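Local coordinates for cellulosomal scaffoldin anchoring protein C (Acetivibrio cellulolyticus, PDB 4UYP), which anchors cellulosomes to the bacterial cell surface, its type I cohesins binding the dockerin of the adaptor scaffoldin ScaB, at the interface of chains A and C and the interface of chains A and B. Coordinates in Å, arbitrary orientation; residue numbers count along the deposited sequence, not the author numbering. Chains: chain A/B, Cellulosomal scaffoldin anchoring protein C; chain C, Cellulosomal scaffoldin adaptor protein B.

Contact 1 joins the cohesin, chain A, to the dockerin of ScaB, chain C, through a non-polar centre rimmed by water bridges. Contact 2 joins two cohesin copies, chains A and B, mainly by hydrogen bonds and amide contacts. The centres of the C-alpha atoms of contact 1 and contact 2 are about 17 Å apart. Strand 33-39 of chain A serves both: A:Leu34 and A:Ser35 at one end meet the dockerin, and A:Asn39 at the other meets chain B. One cohesin can therefore hold its dockerin and the second cohesin at once. Contact 1 is the adhesive interaction; contact 2 may reflect only crystal association.

Contact 1: the interface of chains A and C. Residues chain A 34-35, 76, 118, 120; chain C 25-26, 51.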
# COMPACT_ATOMS: atom_id res chain seq x y z
N LEU A 34 -0.04 15.90 -7.76
CA LEU A 34 -0.58 14.81 -6.94
C LEU A 34 0.17 13.57 -7.31
O LEU A 34 0.73 13.43 -8.43
CB LEU A 34 -2.10 14.64 -7.13
CG LEU A 34 -2.55 14.07 -8.52
CD1 LEU A 34 -2.84 12.58 -8.40
CD2 LEU A 34 -3.76 14.78 -9.15
N SER A 35 0.13 12.60 -6.40
CA SER A 35 0.45 11.22 -6.75
C SER A 35 -0.67 10.34 -6.29
O SER A 35 -1.36 10.62 -5.27
CB SER A 35 1.74 10.80 -6.16
OG SER A 35 1.67 10.70 -4.67
N THR A 76 1.31 10.13 -11.43
CA THR A 76 1.55 11.50 -10.93
C THR A 76 0.98 12.53 -11.90
O THR A 76 0.97 12.34 -13.12
CB THR A 76 3.02 11.83 -10.63
OG1 THR A 76 3.81 11.63 -11.80
CG2 THR A 76 3.53 10.85 -9.64
N TYR A 118 1.52 6.56 -0.39
CA TYR A 118 2.12 7.01 -1.66
C TYR A 118 1.16 7.86 -2.43
O TYR A 118 1.46 8.19 -3.63
CB TYR A 118 2.48 5.74 -2.51
CG TYR A 118 3.69 5.03 -1.99
CD1 TYR A 118 3.54 4.05 -1.01
CD2 TYR A 118 4.99 5.35 -2.44
CE1 TYR A 118 4.68 3.42 -0.53
CE2 TYR A 118 6.14 4.75 -1.92
CZ TYR A 118 5.93 3.78 -0.96
OH TYR A 118 7.06 3.13 -0.47
N SER A 120 -0.90 11.63 -2.46
CA SER A 120 -1.00 12.95 -1.84
C SER A 120 -1.46 13.93 -2.90
O SER A 120 -1.23 13.72 -4.09
CB SER A 120 0.32 13.43 -1.25
OG SER A 120 1.31 13.86 -2.15
N VAL C 25 8.64 8.52 -6.05
CA VAL C 25 7.22 8.53 -5.66
C VAL C 25 6.45 7.50 -6.46
O VAL C 25 5.54 6.83 -5.91
CB VAL C 25 6.68 9.96 -5.88
CG1 VAL C 25 5.19 10.00 -5.67
CG2 VAL C 25 7.40 10.94 -4.92
N LEU C 26 6.74 7.35 -7.75
CA LEU C 26 6.09 6.36 -8.58
C LEU C 26 6.45 4.92 -8.21
O LEU C 26 5.68 4.01 -8.63
CB LEU C 26 6.50 6.55 -10.08
CG LEU C 26 5.84 7.76 -10.75
CD1 LEU C 26 6.55 8.03 -12.07
CD2 LEU C 26 4.35 7.53 -11.01
N ILE C 51 5.28 13.99 -3.72
CA ILE C 51 5.30 14.56 -5.08
C ILE C 51 5.60 16.06 -5.08
O ILE C 51 6.19 16.56 -6.05
CB ILE C 51 3.97 14.27 -5.82
CG1 ILE C 51 4.09 14.56 -7.31
CG2 ILE C 51 2.82 14.98 -5.16
CD1 ILE C 51 5.19 13.90 -8.13
O HOH W 1 3.25 12.06 -2.88
O HOH W 2 2.68 6.92 -6.00
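C:Ile51 and C:Val25 bring their branches down on the cohesin surface at A:Leu34, A:Ser35 and A:Thr76. C:Ile51 forks over this surface. Its CG1 stands anti to the backbone N (chi1 -167°), and a turn at chi2 of 55° carries the terminal CD1 to 3.8 Å from the methyl CG2 of A:Thr76. The other branch, CG2, lies over the backbone of A:Leu34, 3.8 Å from its CA, and also meets the hydroxyl OG of A:Ser120. A:Leu34 thus offers main chain, while its side chain turns away from the dockerin. C:Val25 presents its methyl CG1, extended anti to the backbone N, to A:Ser35, coming 3.6 Å from CB of that serine. C:Leu26 adds the edge of this apolar patch, its CD2 reaching CG2 of A:Thr76, where the two side chains cross at about a right angle. That A:Thr76 methyl is therefore touched by both C:Leu26 and C:Ile51. Farther out, ring atom CD2 of A:Tyr118 lies near the carbonyl O of C:Val25 without bonding to it. The hydroxyl of A:Ser35 is directed within the cohesin, its OG donating to the carbonyl O of A:Tyr118 at 2.7 Å from above the carbonyl plane, 41° out of it. Waters extend the rim. Water 1 links OG of A:Ser35 and OG of A:Ser120 to the amide N of C:Ile51, 2.9 Å from the water oxygen. This amide belongs to the first residue of helix 51-61, and the helix start may polarise the water. Water 2 spans from O of A:Tyr118, 3.0 Å away, to O of C:Val25 near the end of helix 15-26. Apolar contacts and waters together seat helices 15-26 and 51-61 on the cohesin beta-sheet face. The site forms part of the type I cohesin-dockerin interface by which the anchoring scaffoldin ScaC holds the adaptor scaffoldin ScaB.

Contact 2: the interface of chains A and B. Residues chain A 39-41, 111, 113; chain B 115-117.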
# COMPACT_ATOMS: atom_id res chain seq x y z
N ASN A 39 -3.06 -0.46 -5.02
CA ASN A 39 -2.56 -1.87 -4.89
C ASN A 39 -3.62 -2.85 -5.29
O ASN A 39 -4.85 -2.58 -5.32
CB ASN A 39 -2.13 -2.17 -3.45
CG ASN A 39 -0.85 -1.42 -3.15
OD1 ASN A 39 0.30 -1.84 -3.56
ND2 ASN A 39 -0.97 -0.37 -2.39
N PHE A 40 -3.11 -4.07 -5.62
CA PHE A 40 -4.01 -5.18 -6.03
C PHE A 40 -3.12 -6.45 -5.84
O PHE A 40 -1.90 -6.39 -5.75
CB PHE A 40 -4.41 -5.06 -7.56
CG PHE A 40 -3.22 -4.82 -8.46
CD1 PHE A 40 -2.73 -3.50 -8.71
CD2 PHE A 40 -2.57 -5.91 -9.07
CE1 PHE A 40 -1.59 -3.34 -9.49
CE2 PHE A 40 -1.45 -5.68 -9.90
CZ PHE A 40 -0.95 -4.42 -10.10
N ASP A 41 -3.87 -7.57 -5.79
CA ASP A 41 -3.20 -8.91 -5.67
C ASP A 41 -2.90 -9.38 -7.10
O ASP A 41 -3.87 -9.56 -7.85
CB ASP A 41 -4.20 -9.83 -5.00
CG ASP A 41 -3.68 -11.27 -4.90
OD1 ASP A 41 -2.69 -11.65 -5.59
OD2 ASP A 41 -4.29 -12.01 -4.09
N ASN A 111 -10.12 -6.61 -4.58
CA ASN A 111 -10.14 -5.19 -4.12
C ASN A 111 -8.95 -4.43 -4.73
O ASN A 111 -7.82 -4.89 -4.77
CB ASN A 111 -9.94 -5.21 -2.59
CG ASN A 111 -11.19 -5.73 -1.84
OD1 ASN A 111 -12.20 -5.03 -1.85
ND2 ASN A 111 -11.12 -6.96 -1.34
N THR A 113 -7.14 -0.99 -4.21
CA THR A 113 -7.10 -0.18 -3.00
C THR A 113 -6.25 1.05 -3.17
O THR A 113 -5.25 1.00 -3.86
CB THR A 113 -6.58 -1.07 -1.81
OG1 THR A 113 -5.31 -1.62 -2.06
CG2 THR A 113 -7.60 -2.18 -1.55
N ASN B 115 -4.29 -2.54 2.34
CA ASN B 115 -3.39 -2.76 1.18
C ASN B 115 -3.72 -4.16 0.60
O ASN B 115 -3.31 -5.15 1.19
CB ASN B 115 -1.96 -2.56 1.58
CG ASN B 115 -0.99 -2.56 0.38
OD1 ASN B 115 -1.29 -3.38 -0.56
ND2 ASN B 115 0.08 -1.87 0.44
N SER B 116 -4.38 -4.22 -0.57
CA SER B 116 -4.81 -5.53 -1.12
C SER B 116 -3.61 -6.30 -1.61
O SER B 116 -3.79 -7.52 -1.75
CB SER B 116 -5.93 -5.34 -2.17
OG SER B 116 -5.30 -4.58 -3.13
N ALA B 117 -2.45 -5.73 -1.87
CA ALA B 117 -1.29 -6.49 -2.30
C ALA B 117 -0.65 -7.32 -1.18
O ALA B 117 0.17 -8.22 -1.41
CB ALA B 117 -0.29 -5.61 -3.01
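B:Ser116 pushes its short side chain between strands of chain A, while the neighbouring B:Asn115 lays its amide over that of A:Asn39. The side chains cross obliquely and the amide planes are 33° apart, face towards face, with the carboxamide carbons CG of A:Asn39 and CG of B:Asn115 3.7 Å apart. B:Asn115 is shifted so that its OD1 sits above the CB-CG bond of A:Asn39 and its ND2 above the other ND2; the pair meets by contact of faces. An internal bond helps to hold the B:Asn115 amide, its OD1 accepting the backbone N of B:Ala117 at 2.9 Å in the carbonyl plane. The methyl CB of B:Ala117 then rests against the carbonyl O of A:Phe40, whose ring points away from chain B. On the other flank, A:Thr113 presents both branches of its side chain to B:Ser116. OG1 lies between the backbone N and carbonyl carbon (chi1 58°), which turns it to the B:Ser116 amide while CG2 is placed beside that serine's CB. OG1 accepts the backbone N of B:Ser116 at 3.1 Å in a nearly straight bond, 171° at the hydrogen. The methyl CG2 packs 3.6 Å from CB of B:Ser116. The hydroxyl OG of B:Ser116 faces oxygens of chain A. It donates to the carbonyl O of A:Asn111 at 3.0 Å, coming from above the carbonyl plane. O of A:Asn39 is a close neighbour, poorly aligned with the hydroxyl. OG also pairs with OG1 of A:Thr113, in a direction the structure does not settle. The hydroxyl thus sits against the end of strand 33-39 and bonds to strand 109-114. The patch is repeated with the chains exchanged about a two-fold axis, although the structure alone does not show that this pairing occurs outside the crystal. In the jelly-roll beta-sandwich of the cohesin, the loop at 115-117 of chain B meets the end of strand 33-39, the following loop and strand 109-114 of chain A.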